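Local atomic coordinates of spectinomycin phosphotransferase (PDB entry 3I0O), a protein that probably transfers a phosphate group from a nucleotide to spectinomycin, and binds ADP and magnesium together with that antibiotic. Residues L208-I213 against I226-W231; Y280-I285 against E324-T329. All coordinates share one frame; numbering follows the deposited sequence.

In the fold
The N-terminal part of the chain forms a five-stranded antiparallel sheet with helix 59-71, the nucleotide-binding lobe of a kinase-like fold. Interaction 1 comes later and closes the short connection from strand 206-209 to strand 226-228, which includes strand 218-220. It joins what is probably the catalytic loop, as in related kinases, to the segment that carries the magnesium ligand Asp-230. Interaction 2 closes a longer, helical connection by setting helix 322-327, near the C terminus, against helix 274-298. The two contacts lie in series, so they neither nest nor cross. The centres of interactions 1 and 2 are about 20 Å apart. Asp-212 forms a salt bridge with Arg-284 of interaction 2, and both residues bind spectinomycin.

Interaction 1 of 2, residues L208-I213 against I226-W231; sequences LCHSDI and IYIIDW. With MG (magnesium ion), chain E; ADP (adenosine-5'-diphosphate), chain B; SMI (spectinomycin), chain C.
His-210 joins two elements of the kinase-like active site by bonding to the backbone of Ile-229. His-210 and Asp-212 fit the HxD pattern of the catalytic loop of kinases and aminoglycoside phosphotransferases. Asp-230, a magnesium ligand, fits a DxD pattern with Asp-232, which probably corresponds to the metal-binding DFG segment of protein kinases. The His-210 side chain extends away from its own backbone N (chi1 -178°), which carries the ring across to the other segment. There NE2 donates to Ile-229 O at 2.7 Å, almost straight at 164° and close to the ring plane. On the near side ND1 accepts Asp-212 N at 3.1 Å. Both ring nitrogens are thus used, which fixes the ring's rotation. Its CD2 edge meets the face of Trp-231 in a T-shaped stack, with the planes at 67° and CD2 3.5 Å from CZ2. The indole is held in turn by NE1 donating to Ile-228 O at 2.8 Å, from above the carbonyl plane. Ile-213 CD1 packs on Ile-228 CD1 at 3.6 Å. Asp-230 OD2 binds magnesium at 2.2 Å, beside two ADP oxygens, a water and Asn-217. Asp-212 OD2 accepts a very short 2.5 Å hydrogen bond from spectinomycin O11. Behind the loop, Asp-242 of helix 240-243 bonds the amides of His-210 and Ser-211. Trp-231 packs against helices 59-71 and 115-130.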
loop_
_atom_site.group_PDB
_atom_site.type_symbol
_atom_site.label_atom_id
_atom_site.label_comp_id
_atom_site.label_asym_id
_atom_site.label_seq_id
_atom_site.Cartn_x
_atom_site.Cartn_y
_atom_site.Cartn_z
ATOM N N LEU A 208 9.159 -4.934 -12.127
ATOM C CA LEU A 208 7.771 -4.799 -11.693
ATOM C C LEU A 208 7.754 -4.707 -10.168
ATOM O O LEU A 208 8.203 -5.625 -9.470
ATOM C CB LEU A 208 6.923 -6.001 -12.145
ATOM C CG LEU A 208 5.484 -6.064 -11.601
ATOM C CD1 LEU A 208 4.711 -4.847 -12.053
ATOM C CD2 LEU A 208 4.781 -7.315 -12.081
ATOM N N CYS A 209 7.241 -3.598 -9.653
ATOM C CA CYS A 209 7.170 -3.396 -8.213
ATOM C C CYS A 209 5.750 -3.252 -7.680
ATOM O O CYS A 209 4.855 -2.738 -8.357
ATOM C CB CYS A 209 7.970 -2.151 -7.814
ATOM S SG CYS A 209 9.769 -2.281 -8.056
ATOM N N HIS A 210 5.556 -3.715 -6.453
ATOM C CA HIS A 210 4.271 -3.610 -5.788
ATOM C C HIS A 210 4.135 -2.138 -5.399
ATOM O O HIS A 210 3.099 -1.519 -5.615
ATOM C CB HIS A 210 4.264 -4.508 -4.547
ATOM C CG HIS A 210 2.962 -4.517 -3.809
ATOM N ND1 HIS A 210 2.544 -3.463 -3.026
ATOM C CD2 HIS A 210 1.993 -5.459 -3.726
ATOM C CE1 HIS A 210 1.373 -3.758 -2.489
ATOM N NE2 HIS A 210 1.017 -4.963 -2.898
ATOM N N SER A 211 5.218 -1.606 -4.835
ATOM C CA SER A 211 5.336 -0.209 -4.412
ATOM C C SER A 211 4.823 0.086 -3.001
ATOM O O SER A 211 5.163 1.114 -2.409
ATOM C CB SER A 211 4.622 0.722 -5.399
ATOM O OG SER A 211 3.275 0.922 -5.012
ATOM N N ASP A 212 4.023 -0.812 -2.453
ATOM C CA ASP A 212 3.469 -0.565 -1.138
ATOM C C ASP A 212 3.355 -1.864 -0.337
ATOM O O ASP A 212 2.366 -2.094 0.353
ATOM C CB ASP A 212 2.105 0.104 -1.329
ATOM C CG ASP A 212 1.507 0.621 -0.032
ATOM O OD1 ASP A 212 2.227 1.294 0.746
ATOM O OD2 ASP A 212 0.301 0.363 0.192
ATOM N N ILE A 213 4.388 -2.703 -0.419
ATOM C CA ILE A 213 4.360 -3.970 0.283
ATOM C C ILE A 213 4.935 -3.982 1.702
ATOM O O ILE A 213 6.032 -4.480 1.948
ATOM C CB ILE A 213 5.034 -5.098 -0.550
ATOM C CG1 ILE A 213 4.878 -6.424 0.190
ATOM C CG2 ILE A 213 6.505 -4.778 -0.812
ATOM C CD1 ILE A 213 5.376 -7.602 -0.577
ATOM N N ILE A 226 0.570 -17.420 2.826
ATOM C CA ILE A 226 0.625 -15.973 3.038
ATOM C C ILE A 226 0.188 -15.371 1.708
ATOM O O ILE A 226 0.266 -16.040 0.677
ATOM C CB ILE A 226 2.049 -15.485 3.394
ATOM C CG1 ILE A 226 2.978 -15.625 2.191
ATOM C CG2 ILE A 226 2.587 -16.289 4.566
ATOM C CD1 ILE A 226 4.406 -15.220 2.476
ATOM N N TYR A 227 -0.272 -14.123 1.726
ATOM C CA TYR A 227 -0.764 -13.472 0.517
ATOM C C TYR A 227 -0.400 -12.004 0.404
ATOM O O TYR A 227 -0.548 -11.247 1.361
ATOM C CB TYR A 227 -2.285 -13.563 0.468
ATOM C CG TYR A 227 -2.852 -14.947 0.656
ATOM C CD1 TYR A 227 -3.078 -15.786 -0.438
ATOM C CD2 TYR A 227 -3.187 -15.412 1.926
ATOM C CE1 TYR A 227 -3.630 -17.057 -0.269
ATOM C CE2 TYR A 227 -3.735 -16.673 2.107
ATOM C CZ TYR A 227 -3.956 -17.491 1.009
ATOM O OH TYR A 227 -4.498 -18.748 1.191
ATOM N N ILE A 228 0.067 -11.589 -0.769
ATOM C CA ILE A 228 0.379 -10.183 -0.967
ATOM C C ILE A 228 -0.856 -9.558 -1.595
ATOM O O ILE A 228 -1.263 -9.943 -2.682
ATOM C CB ILE A 228 1.554 -9.974 -1.906
ATOM C CG1 ILE A 228 2.784 -10.708 -1.368
ATOM C CG2 ILE A 228 1.822 -8.486 -2.048
ATOM C CD1 ILE A 228 4.039 -10.501 -2.194
ATOM N N ILE A 229 -1.454 -8.599 -0.899
ATOM C CA ILE A 229 -2.657 -7.934 -1.380
ATOM C C ILE A 229 -2.399 -6.488 -1.746
ATOM O O ILE A 229 -1.249 -6.037 -1.772
ATOM C CB ILE A 229 -3.753 -7.962 -0.308
ATOM C CG1 ILE A 229 -3.221 -7.324 0.984
ATOM C CG2 ILE A 229 -4.188 -9.399 -0.057
ATOM C CD1 ILE A 229 -4.269 -7.179 2.077
ATOM N N ASP A 230 -3.481 -5.766 -2.027
ATOM C CA ASP A 230 -3.405 -4.353 -2.370
ATOM C C ASP A 230 -2.576 -4.132 -3.634
ATOM O O ASP A 230 -1.511 -3.513 -3.592
ATOM C CB ASP A 230 -2.780 -3.571 -1.204
ATOM C CG ASP A 230 -3.407 -2.196 -1.002
ATOM O OD1 ASP A 230 -4.102 -1.701 -1.917
ATOM O OD2 ASP A 230 -3.197 -1.607 0.080
ATOM N N TRP A 231 -3.056 -4.644 -4.763
ATOM C CA TRP A 231 -2.345 -4.452 -6.022
ATOM C C TRP A 231 -2.980 -3.295 -6.791
ATOM O O TRP A 231 -3.493 -3.456 -7.904
ATOM C CB TRP A 231 -2.349 -5.742 -6.856
ATOM C CG TRP A 231 -1.468 -6.786 -6.271
ATOM C CD1 TRP A 231 -1.806 -7.731 -5.338
ATOM C CD2 TRP A 231 -0.064 -6.935 -6.499
ATOM N NE1 TRP A 231 -0.689 -8.456 -4.971
ATOM C CE2 TRP A 231 0.390 -7.985 -5.670
ATOM C CE3 TRP A 231 0.857 -6.280 -7.325
ATOM C CZ2 TRP A 231 1.720 -8.390 -5.641
ATOM C CZ3 TRP A 231 2.185 -6.689 -7.294
ATOM C CH2 TRP A 231 2.601 -7.734 -6.454
HETATM MG MG MG E . -3.688 -2.018 2.154
HETATM P PB ADP B . -6.873 -0.894 0.765
HETATM O O1B ADP B . -6.025 -0.493 -0.381
HETATM O O2B ADP B . -8.128 -0.157 1.039
HETATM O O3B ADP B . -5.965 -0.863 2.104
HETATM P PA ADP B . -6.244 -3.712 0.794
HETATM O O1A ADP B . -6.249 -4.491 -0.464
HETATM O O2A ADP B . -4.954 -3.251 1.350
HETATM O O3A ADP B . -7.255 -2.456 0.598
HETATM O "O5'" ADP B . -7.006 -4.572 1.931
HETATM C "C5'" ADP B . -7.251 -4.012 3.239
HETATM C "C4'" ADP B . -7.726 -5.085 4.230
HETATM O "O4'" ADP B . -8.868 -5.794 3.721
HETATM C "C3'" ADP B . -6.702 -6.195 4.521
HETATM O "O3'" ADP B . -5.946 -5.856 5.695
HETATM C "C2'" ADP B . -7.620 -7.385 4.841
HETATM O "O2'" ADP B . -8.017 -7.321 6.226
HETATM C "C1'" ADP B . -8.872 -7.212 3.959
HETATM N N9 ADP B . -8.890 -8.084 2.739
HETATM C C8 ADP B . -8.368 -7.831 1.489
HETATM N N7 ADP B . -8.542 -8.795 0.632
HETATM C C5 ADP B . -9.228 -9.765 1.351
HETATM C C6 ADP B . -9.731 -11.078 1.012
HETATM N N6 ADP B . -9.590 -11.615 -0.195
HETATM N N1 ADP B . -10.378 -11.788 1.987
HETATM C C2 ADP B . -10.521 -11.246 3.213
HETATM N N3 ADP B . -10.099 -10.043 3.641
HETATM C C4 ADP B . -9.451 -9.346 2.643
HETATM O O1 SMI C . -0.667 2.125 6.301
HETATM C C2 SMI C . -0.763 2.330 7.736
HETATM C C2M SMI C . -2.136 1.864 8.205
HETATM C C3 SMI C . -0.543 3.850 8.082
HETATM C C4 SMI C . 0.826 4.197 7.553
HETATM C C5 SMI C . 0.698 4.015 6.055
HETATM O O5 SMI C . 1.970 4.378 5.511
HETATM C C6 SMI C . 0.616 2.542 5.755
HETATM O O1B SMI C . -0.304 4.821 5.447
HETATM O O2B SMI C . 0.388 2.251 4.363
HETATM C C7 SMI C . -0.295 4.601 4.058
HETATM C C8 SMI C . -1.344 5.519 3.406
HETATM N N8 SMI C . -0.964 6.905 3.758
HETATM C C8M SMI C . -1.913 7.871 3.196
HETATM C C9 SMI C . -1.292 5.290 1.860
HETATM O O9 SMI C . 0.025 5.608 1.377
HETATM C C10 SMI C . -1.607 3.795 1.535
HETATM N N10 SMI C . -1.533 3.534 0.189
HETATM C C1M SMI C . -2.485 4.317 -0.611
HETATM C C11 SMI C . -0.592 2.907 2.251
HETATM O O11 SMI C . -0.906 1.562 1.970
HETATM C C12 SMI C . -0.611 3.123 3.754
HETATM O O4A SMI C . 1.247 5.542 7.811
HETATM O O4B SMI C . 1.564 3.348 8.341
HETATM O O HOH W 1 0.254 -2.039 -5.400
HETATM O O HOH W 2 -3.663 -2.888 3.743
#

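Interaction 2 of 2, residues Y280-I285 against E324-T329; sequences YRHERI and EIAFAT. With SMI (spectinomycin), chain C.
The imidazole of His-282 lies flat against Ala-326. The methyl CB of Ala-326 sits over the ring centre, 4.0 Å from the centroid and 13° off the normal, a CH-pi contact. The ring is turned back along its helix (chi1 -74°), where ND1 bonds to Ser-278 O one turn earlier. This holds the face toward Ala-326. Further round the ring, His-282 CE1 comes within 3.1 Å of Ala-326 O. His-282 NE2 approaches the edge of Phe-327, close to the phenyl plane, at 4.0 Å from CD1. The same alanine methyl also meets Ile-285 CD1 at 4.0 Å and, slightly further off, Arg-281 CB. It thus packs between Arg-281, His-282 and Ile-285 where helix 322-327 meets helix 274-298, in the helical part of the kinase-like fold. With so small a side chain, the CA atoms of Arg-281 and Ala-326 lie 5.5 Å apart. Arg-281 runs extended past Ile-325, and its NH1 lies 3.5 Å from Ile-325 CG2. A water accepts from Arg-281 NH1 at 3.0 Å and donates to Ile-325 O. Arg-281 NE bonds to Met-244 O. Arg-284 points elsewhere, and its NH2 donates to spectinomycin O2B at 3.0 Å, near the guanidinium plane. Helix 182-198 packs against His-282, Ile-285 and Phe-327, and its Arg-187 makes a cation-pi contact with the phenyl ring.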
loop_
_atom_site.group_PDB
_atom_site.type_symbol
_atom_site.label_atom_id
_atom_site.label_comp_id
_atom_site.label_asym_id
_atom_site.label_seq_id
_atom_site.Cartn_x
_atom_site.Cartn_y
_atom_site.Cartn_z
ATOM N N TYR A 280 13.776 6.160 -1.008
ATOM C CA TYR A 280 12.410 5.682 -0.800
ATOM C C TYR A 280 11.942 5.760 0.654
ATOM O O TYR A 280 10.851 6.264 0.922
ATOM C CB TYR A 280 12.252 4.257 -1.345
ATOM C CG TYR A 280 12.071 4.220 -2.844
ATOM C CD1 TYR A 280 11.018 4.908 -3.453
ATOM C CD2 TYR A 280 12.939 3.495 -3.658
ATOM C CE1 TYR A 280 10.835 4.875 -4.838
ATOM C CE2 TYR A 280 12.767 3.454 -5.040
ATOM C CZ TYR A 280 11.715 4.145 -5.623
ATOM O OH TYR A 280 11.541 4.101 -6.986
ATOM N N ARG A 281 12.759 5.283 1.588
ATOM C CA ARG A 281 12.391 5.349 2.996
ATOM C C ARG A 281 12.080 6.793 3.429
ATOM O O ARG A 281 11.230 7.018 4.297
ATOM C CB ARG A 281 13.507 4.772 3.873
ATOM C CG ARG A 281 13.682 3.281 3.711
ATOM C CD ARG A 281 14.505 2.663 4.823
ATOM N NE ARG A 281 14.387 1.207 4.806
ATOM C CZ ARG A 281 15.138 0.380 5.530
ATOM N NH1 ARG A 281 16.081 0.852 6.341
ATOM N NH2 ARG A 281 14.941 -0.928 5.451
ATOM N N HIS A 282 12.765 7.766 2.828
ATOM C CA HIS A 282 12.532 9.168 3.171
ATOM C C HIS A 282 11.333 9.707 2.393
ATOM O O HIS A 282 10.423 10.291 2.967
ATOM C CB HIS A 282 13.765 10.032 2.857
ATOM C CG HIS A 282 14.903 9.853 3.815
ATOM N ND1 HIS A 282 15.735 8.754 3.791
ATOM C CD2 HIS A 282 15.345 10.635 4.829
ATOM C CE1 HIS A 282 16.640 8.867 4.748
ATOM N NE2 HIS A 282 16.424 9.999 5.392
ATOM N N GLU A 283 11.341 9.491 1.085
ATOM C CA GLU A 283 10.270 9.953 0.213
ATOM C C GLU A 283 8.899 9.386 0.613
ATOM O O GLU A 283 7.912 10.124 0.637
ATOM C CB GLU A 283 10.590 9.584 -1.243
ATOM C CG GLU A 283 9.506 9.923 -2.267
ATOM C CD GLU A 283 9.191 11.418 -2.351
ATOM O OE1 GLU A 283 9.947 12.242 -1.790
ATOM O OE2 GLU A 283 8.184 11.772 -2.997
ATOM N N ARG A 284 8.830 8.094 0.931
ATOM C CA ARG A 284 7.553 7.508 1.310
ATOM C C ARG A 284 6.979 8.219 2.535
ATOM O O ARG A 284 5.767 8.446 2.609
ATOM C CB ARG A 284 7.683 6.003 1.587
ATOM C CG ARG A 284 6.352 5.373 1.953
ATOM C CD ARG A 284 6.418 3.867 2.099
ATOM N NE ARG A 284 5.069 3.314 2.145
ATOM C CZ ARG A 284 4.307 3.275 3.233
ATOM N NH1 ARG A 284 4.754 3.743 4.391
ATOM N NH2 ARG A 284 3.078 2.792 3.152
ATOM N N ILE A 285 7.835 8.567 3.497
ATOM C CA ILE A 285 7.360 9.279 4.684
ATOM C C ILE A 285 6.951 10.707 4.296
ATOM O O ILE A 285 6.012 11.268 4.863
ATOM C CB ILE A 285 8.437 9.341 5.786
ATOM C CG1 ILE A 285 8.831 7.924 6.222
ATOM C CG2 ILE A 285 7.915 10.143 6.967
ATOM C CD1 ILE A 285 10.128 7.874 6.999
ATOM N N GLU A 324 12.722 7.201 12.466
ATOM C CA GLU A 324 14.008 6.855 13.078
ATOM C C GLU A 324 14.789 5.839 12.253
ATOM O O GLU A 324 16.018 5.840 12.264
ATOM C CB GLU A 324 13.826 6.329 14.511
ATOM C CG GLU A 324 13.513 7.430 15.531
ATOM C CD GLU A 324 13.459 6.920 16.964
ATOM O OE1 GLU A 324 13.154 7.726 17.878
ATOM O OE2 GLU A 324 13.722 5.716 17.175
ATOM N N ILE A 325 14.086 4.978 11.525
ATOM C CA ILE A 325 14.773 3.989 10.712
ATOM C C ILE A 325 15.359 4.592 9.434
ATOM O O ILE A 325 16.409 4.155 8.955
ATOM C CB ILE A 325 13.841 2.823 10.382
ATOM C CG1 ILE A 325 13.609 2.003 11.658
ATOM C CG2 ILE A 325 14.443 1.962 9.288
ATOM C CD1 ILE A 325 12.677 0.809 11.494
ATOM N N ALA A 326 14.684 5.604 8.897
ATOM C CA ALA A 326 15.144 6.278 7.693
ATOM C C ALA A 326 16.372 7.103 8.046
ATOM O O ALA A 326 17.344 7.160 7.289
ATOM C CB ALA A 326 14.048 7.182 7.144
ATOM N N PHE A 327 16.311 7.748 9.206
ATOM C CA PHE A 327 17.411 8.575 9.688
ATOM C C PHE A 327 18.618 7.717 10.068
ATOM O O PHE A 327 19.751 8.184 10.003
ATOM C CB PHE A 327 16.975 9.412 10.902
ATOM C CG PHE A 327 16.093 10.585 10.560
ATOM C CD1 PHE A 327 15.842 10.932 9.232
ATOM C CD2 PHE A 327 15.515 11.355 11.574
ATOM C CE1 PHE A 327 15.031 12.025 8.921
ATOM C CE2 PHE A 327 14.704 12.449 11.271
ATOM C CZ PHE A 327 14.464 12.783 9.937
ATOM N N ALA A 328 18.369 6.471 10.468
ATOM C CA ALA A 328 19.450 5.560 10.843
ATOM C C ALA A 328 20.090 4.938 9.600
ATOM O O ALA A 328 19.955 3.738 9.336
ATOM C CB ALA A 328 18.925 4.470 11.763
ATOM N N THR A 329 20.788 5.776 8.841
ATOM C CA THR A 329 21.467 5.363 7.618
ATOM C C THR A 329 22.276 4.076 7.790
ATOM O O THR A 329 22.391 3.279 6.859
ATOM C CB THR A 329 22.388 6.496 7.121
ATOM O OG1 THR A 329 21.580 7.600 6.689
ATOM C CG2 THR A 329 23.263 6.023 5.969
HETATM O O1 SMI C . -0.667 2.125 6.301
HETATM C C2 SMI C . -0.763 2.330 7.736
HETATM C C2M SMI C . -2.136 1.864 8.205
HETATM C C3 SMI C . -0.543 3.850 8.082
HETATM C C4 SMI C . 0.826 4.197 7.553
HETATM C C5 SMI C . 0.698 4.015 6.055
HETATM O O5 SMI C . 1.970 4.378 5.511
HETATM C C6 SMI C . 0.616 2.542 5.755
HETATM O O1B SMI C . -0.304 4.821 5.447
HETATM O O2B SMI C . 0.388 2.251 4.363
HETATM C C7 SMI C . -0.295 4.601 4.058
HETATM C C8 SMI C . -1.344 5.519 3.406
HETATM N N8 SMI C . -0.964 6.905 3.758
HETATM C C8M SMI C . -1.913 7.871 3.196
HETATM C C9 SMI C . -1.292 5.290 1.860
HETATM O O9 SMI C . 0.025 5.608 1.377
HETATM C C10 SMI C . -1.607 3.795 1.535
HETATM N N10 SMI C . -1.533 3.534 0.189
HETATM C C1M SMI C . -2.485 4.317 -0.611
HETATM C C11 SMI C . -0.592 2.907 2.251
HETATM O O11 SMI C . -0.906 1.562 1.970
HETATM C C12 SMI C . -0.611 3.123 3.754
HETATM O O4A SMI C . 1.247 5.542 7.811
HETATM O O4B SMI C . 1.564 3.348 8.341
HETATM O O HOH W 3 17.822 3.212 6.667
#